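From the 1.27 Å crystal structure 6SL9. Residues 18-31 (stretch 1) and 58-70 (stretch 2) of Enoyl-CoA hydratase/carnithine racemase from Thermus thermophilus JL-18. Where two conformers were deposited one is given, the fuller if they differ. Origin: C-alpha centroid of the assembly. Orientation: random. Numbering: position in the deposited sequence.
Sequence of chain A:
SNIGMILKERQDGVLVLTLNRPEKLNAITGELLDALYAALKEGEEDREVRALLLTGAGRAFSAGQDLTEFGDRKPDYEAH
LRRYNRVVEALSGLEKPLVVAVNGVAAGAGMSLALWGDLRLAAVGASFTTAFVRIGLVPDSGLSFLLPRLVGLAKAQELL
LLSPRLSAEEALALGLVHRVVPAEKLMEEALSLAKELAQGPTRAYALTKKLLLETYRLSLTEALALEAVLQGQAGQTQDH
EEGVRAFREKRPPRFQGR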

ATOM      1  N   THR A  18      26.367  -8.169 -13.782  1.00 11.56           N
ATOM      2  CA  THR A  18      25.962  -9.570 -13.748  1.00 11.14           C
ATOM      3  C   THR A  18      26.542 -10.216 -12.506  1.00 11.14           C
ATOM      4  O   THR A  18      27.779 -10.297 -12.371  1.00 13.10           O
ATOM      5  CB  THR A  18      26.346 -10.299 -15.034  1.00 12.44           C
ATOM      6  OG1 THR A  18      25.897  -9.589 -16.175  1.00 13.82           O
ATOM      7  CG2 THR A  18      25.802 -11.714 -15.031  1.00 13.32           C
ATOM      8  N   LEU A  19      25.652 -10.690 -11.643  1.00 11.00           N
ATOM      9  CA  LEU A  19      26.071 -11.524 -10.499  1.00 12.09           C
ATOM     10  C   LEU A  19      26.738 -12.790 -11.058  1.00 12.75           C
ATOM     11  O   LEU A  19      26.121 -13.510 -11.890  1.00 13.91           O
ATOM     12  CB  LEU A  19      24.882 -11.906  -9.597  1.00 12.57           C
ATOM     13  CG  LEU A  19      24.012 -10.737  -9.139  1.00 13.48           C
ATOM     14  CD1 LEU A  19      22.859 -11.279  -8.360  1.00 15.56           C
ATOM     15  CD2 LEU A  19      24.780  -9.714  -8.363  1.00 14.13           C
ATOM     16  N   ASN A  20      27.953 -13.102 -10.591  1.00 13.32           N
ATOM     17  CA  ASN A  20      28.761 -14.122 -11.304  1.00 12.39           C
ATOM     18  C   ASN A  20      29.412 -15.081 -10.307  1.00 13.07           C
ATOM     19  O   ASN A  20      30.641 -15.161 -10.209  1.00 15.01           O
ATOM     20  CB  ASN A  20      29.801 -13.439 -12.176  1.00 13.79           C
ATOM     21  CG  ASN A  20      30.522 -14.439 -13.040  1.00 14.87           C
ATOM     22  OD1 ASN A  20      29.887 -15.390 -13.503  1.00 15.95           O
ATOM     23  ND2 ASN A  20      31.807 -14.195 -13.305  1.00 14.37           N
ATOM     24  N   ARG A  21      28.575 -15.872  -9.654  1.00 13.43           N
ATOM     25  CA  ARG A  21      29.001 -17.072  -8.923  1.00 13.68           C
ATOM     26  C   ARG A  21      28.074 -18.207  -9.300  1.00 13.64           C
ATOM     27  O   ARG A  21      27.361 -18.780  -8.454  1.00 14.54           O
ATOM     28  CB  ARG A  21      28.902 -16.868  -7.431  1.00 18.83           C
ATOM     29  CG  ARG A  21      29.820 -15.943  -6.678  1.00 29.13           C
ATOM     30  CD  ARG A  21      29.550 -16.346  -5.205  1.00 35.77           C
ATOM     31  NE  ARG A  21      30.149 -17.607  -4.737  1.00 38.23           N
ATOM     32  CZ  ARG A  21      30.006 -18.126  -3.519  1.00 37.84           C
ATOM     33  NH1 ARG A  21      29.236 -17.556  -2.619  1.00 27.65           N
ATOM     34  NH2 ARG A  21      30.604 -19.234  -3.175  1.00 52.06           N
ATOM     35  N   PRO A  22      28.026 -18.560 -10.594  1.00 14.65           N
ATOM     36  CA  PRO A  22      26.929 -19.424 -11.036  1.00 16.22           C
ATOM     37  C   PRO A  22      26.923 -20.829 -10.441  1.00 19.09           C
ATOM     38  O   PRO A  22      25.848 -21.421 -10.276  1.00 22.41           O
ATOM     39  CB  PRO A  22      27.081 -19.433 -12.560  1.00 17.55           C
ATOM     40  CG  PRO A  22      28.550 -19.067 -12.788  1.00 17.70           C
ATOM     41  CD  PRO A  22      28.811 -18.026 -11.700  1.00 15.01           C
ATOM     42  N   GLU A  23      28.108 -21.310 -10.111  1.00 21.46           N
ATOM     43  CA  GLU A  23      28.303 -22.639  -9.493  1.00 26.78           C
ATOM     44  C   GLU A  23      27.670 -22.706  -8.106  1.00 25.69           C
ATOM     45  O   GLU A  23      27.383 -23.809  -7.611  1.00 30.09           O
ATOM     46  CB  GLU A  23      29.798 -22.994  -9.399  1.00 32.11           C
ATOM     47  CG  GLU A  23      30.618 -22.103  -8.423  1.00 41.19           C
ATOM     48  CD  GLU A  23      31.261 -20.759  -8.816  1.00 40.66           C
ATOM     49  OE1 GLU A  23      30.821 -20.085  -9.744  1.00 22.35           O
ATOM     50  OE2 GLU A  23      32.217 -20.360  -8.113  1.00 55.96           O
ATOM     51  N   LYS A  24      27.438 -21.573  -7.472  1.00 18.35           N
ATOM     52  CA  LYS A  24      26.746 -21.466  -6.164  1.00 17.45           C
ATOM     53  C   LYS A  24      25.449 -20.651  -6.313  1.00 14.42           C
ATOM     54  O   LYS A  24      25.023 -20.046  -5.321  1.00 15.83           O
ATOM     55  CB  LYS A  24      27.718 -20.858  -5.143  1.00 23.45           C
ATOM     56  CG  LYS A  24      28.880 -21.744  -4.718  1.00 30.02           C
ATOM     57  CD  LYS A  24      28.454 -22.793  -3.681  1.00 47.51           C
ATOM     58  CE  LYS A  24      29.202 -24.118  -3.724  1.00 57.09           C
ATOM     59  NZ  LYS A  24      30.626 -23.956  -4.091  1.00 60.66           N
ATOM     60  N   LEU A  25      24.868 -20.625  -7.514  1.00 13.55           N
ATOM     61  CA  LEU A  25      23.573 -19.937  -7.738  1.00 13.29           C
ATOM     62  C   LEU A  25      23.675 -18.476  -7.319  1.00 11.53           C
ATOM     63  O   LEU A  25      22.713 -17.876  -6.838  1.00 12.53           O
ATOM     64  CB  LEU A  25      22.449 -20.675  -7.025  1.00 15.30           C
ATOM     65  CG  LEU A  25      22.310 -22.143  -7.382  1.00 18.38           C
ATOM     66  CD1 LEU A  25      21.175 -22.747  -6.552  1.00 22.92           C
ATOM     67  CD2 LEU A  25      22.131 -22.377  -8.898  1.00 20.59           C
ATOM     68  N   ASN A  26      24.812 -17.866  -7.602  1.00 12.50           N
ATOM     69  CA  ASN A  26      25.045 -16.438  -7.296  1.00 11.46           C
ATOM     70  C   ASN A  26      24.736 -16.123  -5.846  1.00 11.14           C
ATOM     71  O   ASN A  26      24.212 -15.022  -5.533  1.00 12.47           O
ATOM     72  CB  ASN A  26      24.326 -15.540  -8.297  1.00 12.14           C
ATOM     73  CG  ASN A  26      24.666 -15.919  -9.720  1.00 12.11           C
ATOM     74  OD1 ASN A  26      25.813 -16.256 -10.022  1.00 13.67           O
ATOM     75  ND2 ASN A  26      23.683 -15.830 -10.600  1.00 12.49           N
ATOM     76  N   ALA A  27      25.137 -17.014  -4.972  1.00 13.20           N
ATOM     77  CA  ALA A  27      24.904 -16.834  -3.540  1.00 13.38           C
ATOM     78  C   ALA A  27      25.644 -15.591  -3.071  1.00 13.06           C
ATOM     79  O   ALA A  27      26.776 -15.337  -3.488  1.00 17.42           O
ATOM     80  CB  ALA A  27      25.297 -18.074  -2.828  1.00 17.15           C
ATOM     81  N   ILE A  28      24.993 -14.868  -2.170  0.50 12.58           N
ATOM     82  CA  ILE A  28      25.494 -13.564  -1.675  0.50 13.03           C
ATOM     83  C   ILE A  28      26.515 -13.752  -0.548  0.50 11.91           C
ATOM     84  O   ILE A  28      26.274 -14.502   0.399  0.50 13.46           O
ATOM     85  CB  ILE A  28      24.306 -12.681  -1.279  0.50 12.70           C
ATOM     86  CG1 ILE A  28      23.514 -12.277  -2.528  0.50 12.63           C
ATOM     87  CG2 ILE A  28      24.768 -11.484  -0.455  0.50 12.96           C
ATOM     88  CD1 ILE A  28      22.133 -11.751  -2.232  0.50 15.98           C
ATOM     89  N   THR A  29      27.621 -13.028  -0.641  1.00 13.05           N
ATOM     90  CA  THR A  29      28.633 -12.920   0.422  1.00 12.84           C
ATOM     91  C   THR A  29      28.996 -11.458   0.605  1.00 12.59           C
ATOM     92  O   THR A  29      28.741 -10.626  -0.277  1.00 12.38           O
ATOM     93  CB  THR A  29      29.893 -13.708   0.098  1.00 14.04           C
ATOM     94  OG1 THR A  29      30.475 -13.129  -1.075  1.00 14.63           O
ATOM     95  CG2 THR A  29      29.614 -15.169   0.013  1.00 15.52           C
ATOM     96  N   GLY A  30      29.668 -11.180   1.711  1.00 14.24           N
ATOM     97  CA  GLY A  30      30.159  -9.806   1.942  1.00 15.24           C
ATOM     98  C   GLY A  30      31.077  -9.387   0.827  1.00 12.62           C
ATOM     99  O   GLY A  30      31.053  -8.239   0.417  1.00 13.70           O
ATOM    100  N   GLU A  31      31.936 -10.287   0.357  1.00 12.95           N
ATOM    101  CA  GLU A  31      32.829  -9.947  -0.763  1.00 12.94           C
ATOM    102  C   GLU A  31      32.023  -9.523  -2.005  1.00 12.04           C
ATOM    103  O   GLU A  31      32.347  -8.524  -2.663  1.00 12.06           O
ATOM    104  CB  GLU A  31      33.717 -11.130  -1.052  1.00 13.86           C
ATOM    105  CG  GLU A  31      34.631 -10.865  -2.225  1.00 14.51           C
ATOM    106  CD  GLU A  31      35.507 -12.027  -2.698  1.00 15.07           C
ATOM    107  OE1 GLU A  31      35.361 -13.170  -2.140  1.00 18.90           O
ATOM    108  OE2 GLU A  31      36.325 -11.771  -3.596  1.00 15.75           O
ATOM    109  N   GLY A  58      24.208 -17.833 -15.258  1.00 17.38           N
ATOM    110  CA  GLY A  58      23.828 -19.221 -15.009  1.00 18.15           C
ATOM    111  C   GLY A  58      22.339 -19.387 -14.797  1.00 17.73           C
ATOM    112  O   GLY A  58      21.522 -18.550 -15.276  1.00 19.93           O
ATOM    113  N   ARG A  59      21.957 -20.402 -14.043  1.00 19.24           N
ATOM    114  CA  ARG A  59      20.533 -20.737 -14.000  1.00 21.51           C
ATOM    115  C   ARG A  59      19.773 -19.869 -13.001  1.00 18.80           C
ATOM    116  O   ARG A  59      18.548 -19.823 -13.086  1.00 22.95           O
ATOM    117  CB  ARG A  59      20.311 -22.220 -13.727  1.00 23.68           C
ATOM    118  CG  ARG A  59      20.383 -22.688 -12.279  1.00 27.05           C
ATOM    119  CD  ARG A  59      20.097 -24.181 -12.161  1.00 32.14           C
ATOM    120  NE  ARG A  59      20.260 -24.717 -10.812  1.00 31.57           N
ATOM    121  CZ  ARG A  59      19.330 -24.637  -9.853  1.00 33.15           C
ATOM    122  NH1 ARG A  59      18.159 -24.067 -10.111  1.00 39.67           N
ATOM    123  NH2 ARG A  59      19.585 -25.116  -8.641  1.00 40.62           N
ATOM    124  N   ALA A  60      20.446 -19.263 -12.014  1.00 18.50           N
ATOM    125  CA  ALA A  60      19.809 -18.432 -10.984  1.00 15.12           C
ATOM    126  C   ALA A  60      20.035 -16.954 -11.223  1.00 13.17           C
ATOM    127  O   ALA A  60      21.048 -16.543 -11.784  1.00 13.80           O
ATOM    128  CB  ALA A  60      20.363 -18.797  -9.651  1.00 19.78           C
ATOM    129  N   PHE A  61      19.105 -16.168 -10.704  1.00 12.31           N
ATOM    130  CA  PHE A  61      19.381 -14.743 -10.435  1.00 11.96           C
ATOM    131  C   PHE A  61      20.256 -14.707  -9.176  1.00 11.55           C
ATOM    132  O   PHE A  61      21.433 -14.385  -9.291  1.00 11.55           O
ATOM    133  CB  PHE A  61      18.088 -13.907 -10.303  1.00 10.91           C
ATOM    134  CG  PHE A  61      18.372 -12.466  -9.956  1.00 10.76           C
ATOM    135  CD1 PHE A  61      18.767 -11.584 -10.935  1.00 12.29           C
ATOM    136  CD2 PHE A  61      18.300 -12.010  -8.652  1.00 11.53           C
ATOM    137  CE1 PHE A  61      19.018 -10.263 -10.644  1.00 12.50           C
ATOM    138  CE2 PHE A  61      18.574 -10.704  -8.342  1.00 11.22           C
ATOM    139  CZ  PHE A  61      18.946  -9.839  -9.341  1.00 12.10           C
ATOM    140  N   SER A  62      19.712 -15.086  -8.024  1.00 10.86           N
ATOM    141  CA  SER A  62      20.525 -15.362  -6.822  1.00 10.25           C
ATOM    142  C   SER A  62      19.694 -16.135  -5.833  1.00 10.87           C
ATOM    143  O   SER A  62      18.573 -15.740  -5.517  1.00 11.57           O
ATOM    144  CB  SER A  62      20.999 -14.089  -6.161  1.00 11.65           C
ATOM    145  OG  SER A  62      21.614 -14.362  -4.916  1.00 12.06           O
ATOM    146  N   ALA A  63      20.317 -17.176  -5.301  1.00 12.14           N
ATOM    147  CA  ALA A  63      19.691 -17.991  -4.226  1.00 12.95           C
ATOM    148  C   ALA A  63      19.796 -17.364  -2.823  1.00 13.05           C
ATOM    149  O   ALA A  63      19.283 -17.939  -1.875  1.00 14.90           O
ATOM    150  CB  ALA A  63      20.285 -19.390  -4.224  1.00 16.88           C
ATOM    151  N   GLY A  64      20.370 -16.173  -2.729  1.00 12.16           N
ATOM    152  CA  GLY A  64      20.454 -15.466  -1.447  1.00 12.52           C
ATOM    153  C   GLY A  64      21.726 -15.799  -0.723  1.00 11.59           C
ATOM    154  O   GLY A  64      22.720 -16.206  -1.312  1.00 12.09           O
ATOM    155  N   GLN A  65      21.741 -15.526   0.578  1.00 12.28           N
ATOM    156  CA  GLN A  65      22.956 -15.589   1.393  1.00 13.23           C
ATOM    157  C   GLN A  65      23.610 -16.943   1.296  1.00 13.47           C
ATOM    158  O   GLN A  65      22.947 -17.978   1.480  1.00 16.07           O
ATOM    159  CB  GLN A  65      22.630 -15.315   2.857  1.00 16.59           C
ATOM    160  CG  GLN A  65      23.802 -15.517   3.787  1.00 18.19           C
ATOM    161  CD  GLN A  65      24.897 -14.497   3.603  1.00 16.61           C
ATOM    162  OE1 GLN A  65      24.661 -13.299   3.426  1.00 22.84           O
ATOM    163  NE2 GLN A  65      26.160 -14.943   3.618  1.00 19.82           N
ATOM    164  N   ASP A  66      24.940 -16.930   1.103  1.00 13.47           N
ATOM    165  CA  ASP A  66      25.776 -18.129   1.227  1.00 15.37           C
ATOM    166  C   ASP A  66      25.917 -18.494   2.720  1.00 15.18           C
ATOM    167  O   ASP A  66      26.619 -17.780   3.436  1.00 16.94           O
ATOM    168  CB  ASP A  66      27.119 -17.862   0.585  1.00 14.76           C
ATOM    169  CG  ASP A  66      28.061 -19.030   0.573  1.00 20.08           C
ATOM    170  OD1 ASP A  66      27.751 -20.052   1.199  1.00 20.47           O
ATOM    171  OD2 ASP A  66      29.171 -18.833   0.017  1.00 25.38           O
ATOM    172  N   LEU A  67      25.294 -19.573   3.169  1.00 18.36           N
ATOM    173  CA  LEU A  67      25.348 -19.918   4.617  1.00 19.92           C
ATOM    174  C   LEU A  67      26.759 -20.294   5.086  1.00 21.24           C
ATOM    175  O   LEU A  67      27.016 -20.207   6.283  1.00 28.02           O
ATOM    176  CB  LEU A  67      24.354 -21.051   4.883  1.00 26.15           C
ATOM    177  CG  LEU A  67      22.903 -20.702   4.509  1.00 29.85           C
ATOM    178  CD1 LEU A  67      21.975 -21.867   4.727  1.00 29.30           C
ATOM    179  CD2 LEU A  67      22.425 -19.490   5.273  1.00 31.44           C
ATOM    180  N   THR A  68      27.653 -20.614   4.159  1.00 18.86           N
ATOM    181  CA  THR A  68      29.049 -20.996   4.486  1.00 21.30           C
ATOM    182  C   THR A  68      29.884 -19.761   4.834  1.00 22.75           C
ATOM    183  O   THR A  68      30.954 -19.948   5.433  1.00 25.43           O
ATOM    184  CB  THR A  68      29.673 -21.838   3.385  1.00 23.10           C
ATOM    185  OG1 THR A  68      30.042 -20.919   2.345  1.00 32.62           O
ATOM    186  CG2 THR A  68      28.740 -22.939   2.939  1.00 25.60           C
ATOM    187  N   GLU A  69      29.386 -18.541   4.606  1.00 19.02           N
ATOM    188  CA  GLU A  69      30.176 -17.340   4.992  1.00 19.79           C
ATOM    189  C   GLU A  69      30.464 -17.318   6.493  1.00 20.78           C
ATOM    190  O   GLU A  69      31.452 -16.753   6.898  1.00 25.00           O
ATOM    191  CB  GLU A  69      29.430 -16.089   4.545  1.00 20.45           C
ATOM    192  CG  GLU A  69      30.240 -14.823   4.759  1.00 22.10           C
ATOM    193  CD  GLU A  69      29.673 -13.528   4.188  1.00 22.86           C
ATOM    194  OE1 GLU A  69      30.312 -12.497   4.328  1.00 24.97           O
ATOM    195  OE2 GLU A  69      28.647 -13.539   3.632  1.00 21.04           O
ATOM    196  N   PHE A  70      29.557 -17.850   7.297  1.00 22.31           N
ATOM    197  CA  PHE A  70      29.596 -17.819   8.780  1.00 26.63           C
ATOM    198  C   PHE A  70      30.300 -19.067   9.300  1.00 36.56           C
ATOM    199  O   PHE A  70      30.142 -20.167   8.704  1.00 31.56           O
ATOM    200  CB  PHE A  70      28.182 -17.610   9.329  1.00 23.68           C
ATOM    201  CG  PHE A  70      27.477 -16.418   8.756  1.00 20.64           C
ATOM    202  CD1 PHE A  70      27.887 -15.138   9.042  1.00 26.82           C
ATOM    203  CD2 PHE A  70      26.523 -16.616   7.787  1.00 21.73           C
ATOM    204  CE1 PHE A  70      27.253 -14.054   8.454  1.00 27.71           C
ATOM    205  CE2 PHE A  70      25.893 -15.532   7.207  1.00 24.84           C
ATOM    206  CZ  PHE A  70      26.263 -14.262   7.538  1.00 26.48           C
TER
HETATM  207  O   HOH W   1      23.348 -19.340 -11.318  1.00 16.64           O
HETATM  208  O   HOH W   2      24.076 -22.119 -12.944  1.00 26.04           O
HETATM  209  O   HOH W   3      32.709 -12.677   1.958  1.00 25.39           O

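Two largely irregular segments, at least 34 residues apart in sequence wherever they touch, bury 808 Å² between them and are joined mostly through backbone polar groups. A single beta bridge pairs Ile 28 with Gln 65: Ile 28 N donates to Gly 64 O (2.8 Å) and Asp 66 N donates to Ile 28 O (2.9 Å), both nearly straight, so Ile 28 spends both of its backbone polar groups across the contact. Gly 64 O also receives a CA-H...O contact from Ala 27 CA at 3.2 Å. Upstream, Leu 25 O accepts from Ala 63 N (2.9 Å), while Asn 26 O accepts from Ser 62 OG (2.8 Å). Ser 62 OG in turn accepts from Gly 64 N (3.1 Å), so the hydroxyl serves as both donor and acceptor. The side chain of Asn 26 works in two directions: OD1 accepts a hydrogen bond from Arg 21 N (2.8 Å) within its own loop, and ND2 donates to Phe 61 O (3.0 Å) across the gap.

The one salt bridge runs from Arg 21 NH1 to Asp 66 OD2 (2.9 Å), the carboxylate oxygen lying near the guanidinium plane. Asp 66 OD1 meanwhile accepts from Thr 68 N (3.0 Å) and Thr 68 OG1 (2.7 Å), so both carboxylate oxygens are occupied. At the helix start, Gly 30 N donates to Glu 69 OE1 (3.0 Å), and Glu 69 OE2 accepts from Gln 65 NE2 (2.9 Å).

Apolar contacts add to these: Leu 25 CB sits 3.8 Å from both Ala 60 CB and Ala 63 CB, and Leu 19 CD1 covers a face of Phe 61, 4.3 Å from Phe 61 CZ. Leu 25 CD2 also lies over one face of the Arg 59 guanidinium. Beside Gly 58, water 2 links Arg 59 N (2.9 Å) to Pro 22 O (3.3 Å).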